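Local coordinates for protein UlvanLyase-PL25 (Pseudoalteromonas sp. PLSV, PDB 5UAS) that cleaves ulvan, the sulfated cell-wall polysaccharide of green seaweeds, by a lyase reaction on a beta-propeller scaffold, at residues N36-V41 / Q427-E432; V41-G46 / Y222-K227; Y54-G59 / G100-L105. All coordinates share one frame; numbering follows the deposited sequence.

Contact 1 of 3, residues N36-V41 / Q427-E432. With 83Y (3-O-sulfo-alpha-L-rhamnopyranose), chain C; GCD (4-deoxy-alpha-L-threo-hex-4-enopyranuronic acid), chain B.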
loop_
_atom_site.group_PDB
_atom_site.type_symbol
_atom_site.label_atom_id
_atom_site.label_comp_id
_atom_site.label_asym_id
_atom_site.label_seq_id
_atom_site.Cartn_x
_atom_site.Cartn_y
_atom_site.Cartn_z
ATOM N N ASN A 36 3.125 -5.089 -11.778
ATOM C CA ASN A 36 2.786 -3.838 -11.121
ATOM C C ASN A 36 3.939 -3.508 -10.200
ATOM O O ASN A 36 4.108 -4.197 -9.191
ATOM C CB ASN A 36 1.505 -3.979 -10.309
ATOM C CG ASN A 36 0.274 -4.104 -11.172
ATOM O OD1 ASN A 36 0.113 -3.371 -12.135
ATOM N ND2 ASN A 36 -0.609 -5.030 -10.826
ATOM N N PRO A 37 4.794 -2.535 -10.516
ATOM C CA PRO A 37 6.016 -2.377 -9.715
ATOM C C PRO A 37 5.799 -1.652 -8.418
ATOM O O PRO A 37 6.721 -1.629 -7.595
ATOM C CB PRO A 37 6.951 -1.561 -10.629
ATOM C CG PRO A 37 6.437 -1.838 -12.067
ATOM C CD PRO A 37 4.917 -1.937 -11.866
ATOM N N LEU A 38 4.627 -1.041 -8.245
ATOM C CA LEU A 38 4.269 -0.226 -7.089
ATOM C C LEU A 38 2.788 -0.442 -6.796
ATOM O O LEU A 38 2.005 -0.780 -7.688
ATOM C CB LEU A 38 4.466 1.267 -7.332
ATOM C CG LEU A 38 5.841 1.806 -7.780
ATOM C CD1 LEU A 38 5.708 3.208 -8.446
ATOM C CD2 LEU A 38 6.755 1.852 -6.598
ATOM N N ALA A 39 2.396 -0.150 -5.556
ATOM C CA ALA A 39 0.985 -0.116 -5.173
ATOM C C ALA A 39 0.881 0.666 -3.870
ATOM O O ALA A 39 1.848 0.802 -3.124
ATOM C CB ALA A 39 0.366 -1.524 -5.011
ATOM N N ILE A 40 -0.310 1.202 -3.623
ATOM C CA ILE A 40 -0.504 1.999 -2.415
ATOM C C ILE A 40 -0.433 1.123 -1.172
ATOM O O ILE A 40 0.001 1.586 -0.105
ATOM C CB ILE A 40 -1.828 2.771 -2.522
ATOM C CG1 ILE A 40 -1.635 3.998 -3.453
ATOM C CG2 ILE A 40 -2.347 3.170 -1.118
ATOM C CD1 ILE A 40 -2.939 4.555 -3.986
ATOM N N VAL A 41 -0.751 -0.166 -1.298
ATOM C CA VAL A 41 -0.815 -0.988 -0.082
ATOM C C VAL A 41 0.578 -1.346 0.436
ATOM O O VAL A 41 0.775 -1.445 1.660
ATOM C CB VAL A 41 -1.666 -2.245 -0.292
ATOM C CG1 VAL A 41 -0.968 -3.207 -1.231
ATOM C CG2 VAL A 41 -1.900 -2.950 1.055
ATOM N N GLN A 427 7.261 13.408 -4.127
ATOM C CA GLN A 427 6.095 13.026 -3.348
ATOM C C GLN A 427 5.562 11.634 -3.626
ATOM O O GLN A 427 4.954 11.034 -2.738
ATOM C CB GLN A 427 4.979 14.040 -3.597
ATOM C CG GLN A 427 5.363 15.427 -3.090
ATOM C CD GLN A 427 4.201 16.395 -3.088
ATOM O OE1 GLN A 427 3.176 16.152 -2.460
ATOM N NE2 GLN A 427 4.348 17.494 -3.818
ATOM N N MET A 428 5.723 11.120 -4.836
ATOM C CA MET A 428 5.094 9.857 -5.203
ATOM C C MET A 428 5.946 9.168 -6.252
ATOM O O MET A 428 6.570 9.829 -7.080
ATOM C CB MET A 428 3.670 10.115 -5.742
ATOM C CG MET A 428 2.897 8.855 -6.141
ATOM S SD MET A 428 1.201 9.267 -6.682
ATOM C CE MET A 428 0.387 9.453 -5.093
ATOM N N LEU A 429 5.935 7.834 -6.232
ATOM C CA LEU A 429 6.564 7.017 -7.259
ATOM C C LEU A 429 5.505 6.534 -8.240
ATOM O O LEU A 429 4.355 6.272 -7.858
ATOM C CB LEU A 429 7.276 5.835 -6.610
ATOM C CG LEU A 429 8.489 6.264 -5.787
ATOM C CD1 LEU A 429 8.803 5.248 -4.713
ATOM C CD2 LEU A 429 9.722 6.414 -6.748
ATOM N N VAL A 430 5.890 6.453 -9.511
ATOM C CA VAL A 430 4.988 6.099 -10.594
ATOM C C VAL A 430 5.667 5.072 -11.484
ATOM O O VAL A 430 6.861 5.192 -11.789
ATOM C CB VAL A 430 4.630 7.347 -11.428
ATOM C CG1 VAL A 430 3.499 7.025 -12.394
ATOM C CG2 VAL A 430 4.328 8.512 -10.554
ATOM N N ALA A 431 4.901 4.108 -11.969
ATOM C CA ALA A 431 5.426 3.132 -12.920
ATOM C C ALA A 431 4.607 3.216 -14.184
ATOM O O ALA A 431 3.386 3.136 -14.127
ATOM C CB ALA A 431 5.369 1.704 -12.362
ATOM N N GLU A 432 5.283 3.375 -15.322
ATOM C CA GLU A 432 4.615 3.548 -16.606
ATOM C C GLU A 432 4.430 2.169 -17.232
ATOM O O GLU A 432 5.268 1.696 -18.003
ATOM C CB GLU A 432 5.436 4.484 -17.480
ATOM C CG GLU A 432 4.941 4.633 -18.924
ATOM C CD GLU A 432 5.937 5.431 -19.751
ATOM O OE1 GLU A 432 7.104 5.571 -19.310
ATOM O OE2 GLU A 432 5.567 5.951 -20.818
HETATM C C1 83Y C . -4.916 -7.994 -4.882
HETATM C C2 83Y C . -3.749 -7.101 -5.267
HETATM C C3 83Y C . -3.493 -7.147 -6.785
HETATM C C4 83Y C . -4.759 -6.894 -7.610
HETATM C C5 83Y C . -5.894 -7.755 -7.091
HETATM C C6 83Y C . -7.208 -7.354 -7.766
HETATM O O1S 83Y C . -0.254 -5.322 -7.411
HETATM O O2 83Y C . -4.032 -5.787 -4.858
HETATM O O2S 83Y C . -1.092 -7.248 -8.763
HETATM O O3 83Y C . -2.510 -6.178 -7.089
HETATM O O3S 83Y C . -0.553 -7.470 -6.421
HETATM O O5 83Y C . -6.055 -7.681 -5.672
HETATM S S 83Y C . -1.045 -6.563 -7.457
HETATM O O4 83Y C . -4.548 -7.275 -8.986
HETATM C C1 GCD B . -4.265 -6.142 -9.819
HETATM C C2 GCD B . -3.652 -6.652 -11.119
HETATM C C3 GCD B . -4.622 -7.635 -11.771
HETATM C C4 GCD B . -6.012 -7.063 -11.807
HETATM C C5 GCD B . -6.390 -6.047 -11.021
HETATM C C6 GCD B . -7.737 -5.500 -11.140
HETATM O O2 GCD B . -3.357 -5.556 -12.003
HETATM O O3 GCD B . -4.673 -8.886 -11.078
HETATM O O5 GCD B . -5.476 -5.429 -10.076
HETATM O O6A GCD B . -8.507 -5.953 -12.015
HETATM O O6B GCD B . -8.081 -4.574 -10.382
#
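Leu-38 points one methyl, CD1, straight at the backbone of strand 428-433: it stands 3.3 Å from Leu-429 C and 3.4 Å from Val-430 N, so it lies against a peptide group rather than between two side chains. It also meets the first side-chain carbon of Leu-429, with Leu-38 CD1 to Leu-429 CB at 3.6 Å and Ala-431 CB a looser neighbour, and the two leucines cross at about a right angle. One residue earlier, the Pro-37 ring rests on the methyl of Ala-431, CD and CG both close to it (Pro-37 CD to Ala-431 CB 3.7 Å). No hydrogen bond joins the segments, which bury 205 Å² between them; the side-chain contacts are apolar. Leu-429 and Ala-431, two residues apart on the strand, both face the loop, while Val-430 between them turns to the far side, toward Leu-387. The strand belongs to the blade that closes the beta-propeller, in which the early strand 30-33 joins the late strands 439-444, 428-433 and 412-415 in one antiparallel sheet. Leu-38 and Ala-431 also meet Met-441 of that sheet. Further out, Asn-36 faces away from the strand and reaches the glycan. Its ND2 donates to O2 of the unsaturated uronate GCD (3.0 Å, N-H...O 165°) and, less straight, to sulfate oxygen O2S of 83Y (3.1 Å, 148°). With CG turned back beside the backbone N (chi1 -71°), the amide extends to the sugars, and its orientation is set by Lys-433 NZ, bonded to OD1, which leaves ND2 as the end facing the ligand. The Asn-36 backbone N is held by Asn-98 OD1, and Asn-98 ND2 bonds 83Y as well.

Contact 2 of 3, residues V41-G46 / Y222-K227. With BDP (beta-D-glucopyranuronic acid), chain D.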
loop_
_atom_site.group_PDB
_atom_site.type_symbol
_atom_site.label_atom_id
_atom_site.label_comp_id
_atom_site.label_asym_id
_atom_site.label_seq_id
_atom_site.Cartn_x
_atom_site.Cartn_y
_atom_site.Cartn_z
ATOM N N VAL A 41 -0.751 -0.166 -1.298
ATOM C CA VAL A 41 -0.815 -0.988 -0.082
ATOM C C VAL A 41 0.578 -1.346 0.436
ATOM O O VAL A 41 0.775 -1.445 1.660
ATOM C CB VAL A 41 -1.666 -2.245 -0.292
ATOM C CG1 VAL A 41 -0.968 -3.207 -1.231
ATOM C CG2 VAL A 41 -1.900 -2.950 1.055
ATOM N N GLN A 42 1.575 -1.532 -0.444
ATOM C CA GLN A 42 2.949 -1.746 0.012
ATOM C C GLN A 42 3.592 -0.385 0.256
ATOM O O GLN A 42 4.074 0.290 -0.670
ATOM C CB GLN A 42 3.734 -2.585 -0.995
ATOM C CG GLN A 42 3.365 -4.046 -0.994
ATOM C CD GLN A 42 2.311 -4.428 -2.018
ATOM O OE1 GLN A 42 1.871 -3.612 -2.831
ATOM N NE2 GLN A 42 1.912 -5.676 -1.988
ATOM N N HIS A 43 3.593 0.048 1.512
ATOM C CA HIS A 43 4.035 1.407 1.795
ATOM C C HIS A 43 4.710 1.454 3.159
ATOM O O HIS A 43 4.375 0.651 4.050
ATOM C CB HIS A 43 2.831 2.371 1.789
ATOM C CG HIS A 43 1.948 2.201 2.981
ATOM N ND1 HIS A 43 2.019 3.023 4.086
ATOM C CD2 HIS A 43 1.034 1.248 3.276
ATOM C CE1 HIS A 43 1.152 2.611 4.994
ATOM N NE2 HIS A 43 0.558 1.521 4.539
ATOM N N PRO A 44 5.660 2.378 3.362
ATOM C CA PRO A 44 6.221 3.285 2.341
ATOM C C PRO A 44 6.947 2.561 1.228
ATOM O O PRO A 44 7.702 1.615 1.493
ATOM C CB PRO A 44 7.230 4.157 3.153
ATOM C CG PRO A 44 6.810 3.978 4.600
ATOM C CD PRO A 44 6.289 2.581 4.676
ATOM N N ALA A 45 6.722 2.989 -0.018
ATOM C CA ALA A 45 7.613 2.579 -1.091
ATOM C C ALA A 45 8.851 3.454 -1.136
ATOM O O ALA A 45 9.887 3.001 -1.630
ATOM C CB ALA A 45 6.897 2.604 -2.450
ATOM N N GLY A 46 8.779 4.689 -0.617
ATOM C CA GLY A 46 9.947 5.548 -0.538
ATOM C C GLY A 46 9.841 6.424 0.692
ATOM O O GLY A 46 8.749 6.637 1.235
ATOM N N TYR A 222 -8.702 -6.625 3.994
ATOM C CA TYR A 222 -7.548 -5.901 3.470
ATOM C C TYR A 222 -7.430 -4.595 4.248
ATOM O O TYR A 222 -8.354 -3.788 4.232
ATOM C CB TYR A 222 -7.691 -5.638 1.952
ATOM C CG TYR A 222 -7.682 -6.895 1.110
ATOM C CD1 TYR A 222 -8.856 -7.545 0.788
ATOM C CD2 TYR A 222 -6.492 -7.410 0.598
ATOM C CE1 TYR A 222 -8.853 -8.710 0.008
ATOM C CE2 TYR A 222 -6.483 -8.571 -0.187
ATOM C CZ TYR A 222 -7.667 -9.216 -0.470
ATOM O OH TYR A 222 -7.704 -10.369 -1.238
ATOM N N ALA A 223 -6.282 -4.369 4.881
ATOM C CA ALA A 223 -6.061 -3.199 5.724
ATOM C C ALA A 223 -4.954 -2.318 5.149
ATOM O O ALA A 223 -4.084 -2.780 4.414
ATOM C CB ALA A 223 -5.686 -3.638 7.152
ATOM N N TRP A 224 -5.004 -1.037 5.506
ATOM C CA TRP A 224 -3.944 -0.075 5.260
ATOM C C TRP A 224 -3.680 0.594 6.599
ATOM O O TRP A 224 -4.589 1.211 7.175
ATOM C CB TRP A 224 -4.380 0.962 4.208
ATOM C CG TRP A 224 -3.258 1.814 3.609
ATOM C CD1 TRP A 224 -2.552 1.564 2.457
ATOM C CD2 TRP A 224 -2.731 3.034 4.142
ATOM N NE1 TRP A 224 -1.635 2.554 2.249
ATOM C CE2 TRP A 224 -1.715 3.472 3.267
ATOM C CE3 TRP A 224 -3.026 3.799 5.271
ATOM C CZ2 TRP A 224 -1.017 4.633 3.480
ATOM C CZ3 TRP A 224 -2.311 4.965 5.486
ATOM C CH2 TRP A 224 -1.325 5.374 4.588
ATOM N N ALA A 225 -2.464 0.449 7.112
ATOM C CA ALA A 225 -2.086 1.068 8.370
ATOM C C ALA A 225 -1.108 2.202 8.111
ATOM O O ALA A 225 -0.202 2.070 7.282
ATOM C CB ALA A 225 -1.471 0.026 9.315
ATOM N N GLY A 226 -1.278 3.314 8.833
ATOM C CA GLY A 226 -0.327 4.402 8.743
ATOM C C GLY A 226 -0.263 5.155 10.054
ATOM O O GLY A 226 -1.020 4.881 10.990
ATOM N N LYS A 227 0.636 6.131 10.108
ATOM C CA LYS A 227 0.749 6.972 11.297
ATOM C C LYS A 227 -0.505 7.806 11.517
ATOM O O LYS A 227 -1.107 8.342 10.577
ATOM C CB LYS A 227 1.958 7.891 11.175
ATOM C CG LYS A 227 3.245 7.245 11.606
ATOM C CD LYS A 227 3.537 7.573 13.049
ATOM C CE LYS A 227 5.028 7.749 13.266
ATOM N NZ LYS A 227 5.292 8.475 14.542
HETATM C C1 BDP D . -4.566 -13.058 -5.533
HETATM C C2 BDP D . -5.557 -12.170 -6.318
HETATM C C3 BDP D . -6.166 -11.232 -5.324
HETATM C C4 BDP D . -5.144 -10.442 -4.593
HETATM C C5 BDP D . -4.162 -11.330 -3.939
HETATM C C6 BDP D . -4.458 -11.817 -2.480
HETATM O O2 BDP D . -4.847 -11.482 -7.356
HETATM O O3 BDP D . -7.113 -11.880 -4.459
HETATM O O4 BDP D . -4.505 -9.317 -5.227
HETATM O O5 BDP D . -3.599 -12.315 -4.744
HETATM O O6A BDP D . -5.277 -11.226 -1.767
HETATM O O6B BDP D . -3.825 -12.786 -2.025
#
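Near the centre of the beta-propeller, beside the substrate cleft, the loop residue His-43 lies flat on the indole of Trp-224 from strand 217-227. This is an offset stack: the imidazole and the five-membered ring have centroids 3.8 Å apart and planes only 8° from parallel. The overlap spans the indole around CE2, with His-43 CD2 3.1 Å from Trp-224 NE1 and His-43 CE1 3.3 Å from Trp-224 CZ2. The imidazole gets there because its CG sits between the backbone N and the carbonyl carbon (chi1 72°), which swings the ring down onto the strand. Val-41 comes at the indole rim instead, its CA 4.0 Å from Trp-224 CD1, while its CG2 approaches Ala-223 O at the same distance. Val-41 also packs against Tyr-164, the likely proton acceptor of the lyase reaction. At the glycan end of the strand, Tyr-222 OH donates to carboxylate oxygen O6A of the glucuronate BDP (2.6 Å), and that oxygen lies in the plane of the phenol ring, at its edge. Arg-258 makes a cation-pi contact with the same phenol, and His-119 and Arg-180 also bond this sugar. No hydrogen bond joins the two stacked rings; Trp-224 NE1 bonds Ile-40 O, and His-43 NE2 bonds Gln-166 OE1. That amide also ties down the strand, taking Ala-225 N on OE1 and giving NE2 to Ala-223 O. An amide oxygen can only accept, so His-43 NE2 probably carries a proton, and both rings are fixed in rotation by a polar bond at the rim as well as by stacking.

Contact 3 of 3, residues Y54-G59 / G100-L105. With 83Y (3-O-sulfo-alpha-L-rhamnopyranose), chain C.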
loop_
_atom_site.group_PDB
_atom_site.type_symbol
_atom_site.label_atom_id
_atom_site.label_comp_id
_atom_site.label_asym_id
_atom_site.label_seq_id
_atom_site.Cartn_x
_atom_site.Cartn_y
_atom_site.Cartn_z
ATOM N N TYR A 54 14.797 8.130 -0.779
ATOM C CA TYR A 54 14.992 6.717 -1.068
ATOM C C TYR A 54 13.729 6.149 -1.703
ATOM O O TYR A 54 12.616 6.445 -1.262
ATOM C CB TYR A 54 15.320 5.953 0.219
ATOM C CG TYR A 54 16.535 6.500 0.924
ATOM C CD1 TYR A 54 16.407 7.520 1.880
ATOM C CD2 TYR A 54 17.812 6.012 0.646
ATOM C CE1 TYR A 54 17.514 8.057 2.511
ATOM C CE2 TYR A 54 18.934 6.525 1.285
ATOM C CZ TYR A 54 18.784 7.553 2.223
ATOM O OH TYR A 54 19.880 8.081 2.874
ATOM N N VAL A 55 13.894 5.312 -2.731
ATOM C CA VAL A 55 12.748 4.795 -3.471
ATOM C C VAL A 55 12.931 3.311 -3.748
ATOM O O VAL A 55 14.047 2.850 -4.016
ATOM C CB VAL A 55 12.537 5.574 -4.788
ATOM C CG1 VAL A 55 12.316 7.037 -4.479
ATOM C CG2 VAL A 55 13.755 5.404 -5.729
ATOM N N SER A 56 11.829 2.559 -3.710
ATOM C CA SER A 56 11.927 1.125 -3.942
ATOM C C SER A 56 10.758 0.667 -4.779
ATOM O O SER A 56 9.672 1.234 -4.708
ATOM C CB SER A 56 11.961 0.319 -2.623
ATOM O OG SER A 56 10.723 0.418 -1.903
ATOM N N TYR A 57 10.981 -0.394 -5.546
ATOM C CA TYR A 57 9.976 -0.868 -6.485
ATOM C C TYR A 57 10.340 -2.293 -6.865
ATOM O O TYR A 57 11.445 -2.771 -6.590
ATOM C CB TYR A 57 9.915 0.022 -7.759
ATOM C CG TYR A 57 11.216 -0.013 -8.554
ATOM C CD1 TYR A 57 12.298 0.752 -8.158
ATOM C CD2 TYR A 57 11.372 -0.887 -9.633
ATOM C CE1 TYR A 57 13.507 0.690 -8.833
ATOM C CE2 TYR A 57 12.572 -0.951 -10.333
ATOM C CZ TYR A 57 13.626 -0.160 -9.908
ATOM O OH TYR A 57 14.809 -0.256 -10.589
ATOM N N GLN A 58 9.429 -2.937 -7.577
ATOM C CA GLN A 58 9.604 -4.324 -8.005
ATOM C C GLN A 58 10.260 -4.409 -9.388
ATOM O O GLN A 58 9.713 -3.917 -10.373
ATOM C CB GLN A 58 8.238 -5.010 -7.987
ATOM C CG GLN A 58 8.245 -6.452 -8.438
ATOM C CD GLN A 58 6.840 -6.989 -8.494
ATOM O OE1 GLN A 58 6.284 -7.426 -7.470
ATOM N NE2 GLN A 58 6.227 -6.918 -9.671
ATOM N N GLY A 59 11.412 -5.067 -9.461
ATOM C CA GLY A 59 12.154 -5.220 -10.697
ATOM C C GLY A 59 12.151 -6.649 -11.201
ATOM O O GLY A 59 11.285 -7.466 -10.866
ATOM N N GLY A 100 4.456 -9.186 -3.528
ATOM C CA GLY A 100 5.637 -9.015 -2.716
ATOM C C GLY A 100 6.552 -7.885 -3.148
ATOM O O GLY A 100 7.711 -7.853 -2.734
ATOM N N LYS A 101 6.040 -6.903 -3.904
ATOM C CA LYS A 101 6.819 -5.701 -4.178
ATOM C C LYS A 101 7.200 -5.040 -2.854
ATOM O O LYS A 101 6.562 -5.284 -1.823
ATOM C CB LYS A 101 6.030 -4.746 -5.093
ATOM C CG LYS A 101 4.742 -4.183 -4.442
ATOM C CD LYS A 101 3.929 -3.255 -5.429
ATOM C CE LYS A 101 2.930 -4.026 -6.327
ATOM N NZ LYS A 101 1.930 -4.862 -5.509
ATOM N N PRO A 102 8.257 -4.240 -2.829
ATOM C CA PRO A 102 8.912 -3.943 -1.549
ATOM C C PRO A 102 8.294 -2.808 -0.744
ATOM O O PRO A 102 7.695 -1.864 -1.275
ATOM C CB PRO A 102 10.344 -3.575 -1.956
ATOM C CG PRO A 102 10.150 -2.933 -3.348
ATOM C CD PRO A 102 9.087 -3.835 -3.992
ATOM N N THR A 103 8.492 -2.914 0.575
ATOM C CA THR A 103 8.175 -1.884 1.566
ATOM C C THR A 103 9.451 -1.491 2.294
ATOM O O THR A 103 10.254 -2.368 2.632
ATOM C CB THR A 103 7.147 -2.437 2.569
ATOM O OG1 THR A 103 5.932 -2.730 1.859
ATOM C CG2 THR A 103 6.876 -1.443 3.736
ATOM N N MET A 104 9.636 -0.188 2.560
ATOM C CA MET A 104 10.879 0.350 3.113
ATOM C C MET A 104 10.683 0.943 4.500
ATOM O O MET A 104 9.601 1.441 4.819
ATOM C CB MET A 104 11.434 1.467 2.201
ATOM C CG MET A 104 12.862 1.904 2.505
ATOM S SD MET A 104 13.137 3.417 1.525
ATOM C CE MET A 104 12.989 2.758 -0.138
ATOM N N LEU A 105 11.761 0.928 5.301
ATOM C CA LEU A 105 11.802 1.600 6.594
ATOM C C LEU A 105 13.254 1.924 6.906
ATOM O O LEU A 105 14.144 1.117 6.595
ATOM C CB LEU A 105 11.179 0.713 7.690
ATOM C CG LEU A 105 11.145 1.268 9.132
ATOM C CD1 LEU A 105 9.917 0.712 9.849
ATOM C CD2 LEU A 105 12.405 0.914 9.897
HETATM C C1 83Y C . -4.916 -7.994 -4.882
HETATM C C2 83Y C . -3.749 -7.101 -5.267
HETATM C C3 83Y C . -3.493 -7.147 -6.785
HETATM C C4 83Y C . -4.759 -6.894 -7.610
HETATM C C5 83Y C . -5.894 -7.755 -7.091
HETATM C C6 83Y C . -7.208 -7.354 -7.766
HETATM O O1S 83Y C . -0.254 -5.322 -7.411
HETATM O O2 83Y C . -4.032 -5.787 -4.858
HETATM O O2S 83Y C . -1.092 -7.248 -8.763
HETATM O O3 83Y C . -2.510 -6.178 -7.089
HETATM O O3S 83Y C . -0.553 -7.470 -6.421
HETATM O O5 83Y C . -6.055 -7.681 -5.672
HETATM S S 83Y C . -1.045 -6.563 -7.457
HETATM O O4 83Y C . -4.548 -7.275 -8.986
HETATM O O HOH W 1 7.512 -0.612 -3.827
HETATM O O HOH W 2 6.100 -9.568 -5.945
#
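Strands 54-58 and 103-105 run nearly antiparallel, at 156°, but their axes come no closer than 7.5 Å, and no direct hydrogen bond links the segments. They are therefore not sheet partners: each belongs to a separate four-stranded blade of the beta-propeller, and side chains fill the gap between the blades. Met-104 SD lies 3.6 Å from Tyr-54 CB, and the bend at chi3 (-64°) turns the methyl CE to Ser-56 CB, equally near. Ile-112 and Ile-114 of its own blade pack on the same methionine. Next along, the Pro-102 ring lies against the backbone of Tyr-57, with Pro-102 CG 3.5 Å from Tyr-57 N. Ser-56 OG, which passes this ring, is bonded to Ala-45 O. Water supplies the polar links across the gap. One molecule lies within bonding distance of both Ser-56 O and Pro-102 O; a second accepts from Gly-100 N and sits 2.6 Å from Gln-58 OE1. The other end of that amide, Gln-58 NE2, bonds Asn-98 OD1 and Val-34 O, which fixes which way the group is turned. Lys-101 CB is met by both CB and OE1 of Gln-58, each at 3.6 Å, after which the lysine chain leads away to the glycan. Lys-101 NZ bonds Asn-98 O and Gln-42 OE1, and Lys-101 NZ donates to sulfate oxygen O1S of 83Y at 2.9 Å.

All three contacts are buried, but they lie at different distances from the centre of the chain: about 4 Å for contact 2, about 9 Å for contact 1 and about 11 Å for contact 3, measured between centres. Contacts 1 and 2 use successive halves of one loop and share Val-41; contact 3 joins two neighbouring blades and meets that loop through backbone bonds, Pro-37 O to Gln-58 N and Pro-44 O to Met-104 N. Chemistry differs accordingly: methyl-on-backbone packing in contact 1, stacked rings in contact 2, apolar packing supplemented by water in contact 3. Contacts 1 and 3 reach the same sulfated rhamnose, whereas contact 2 reaches a uronate carboxylate on another sugar.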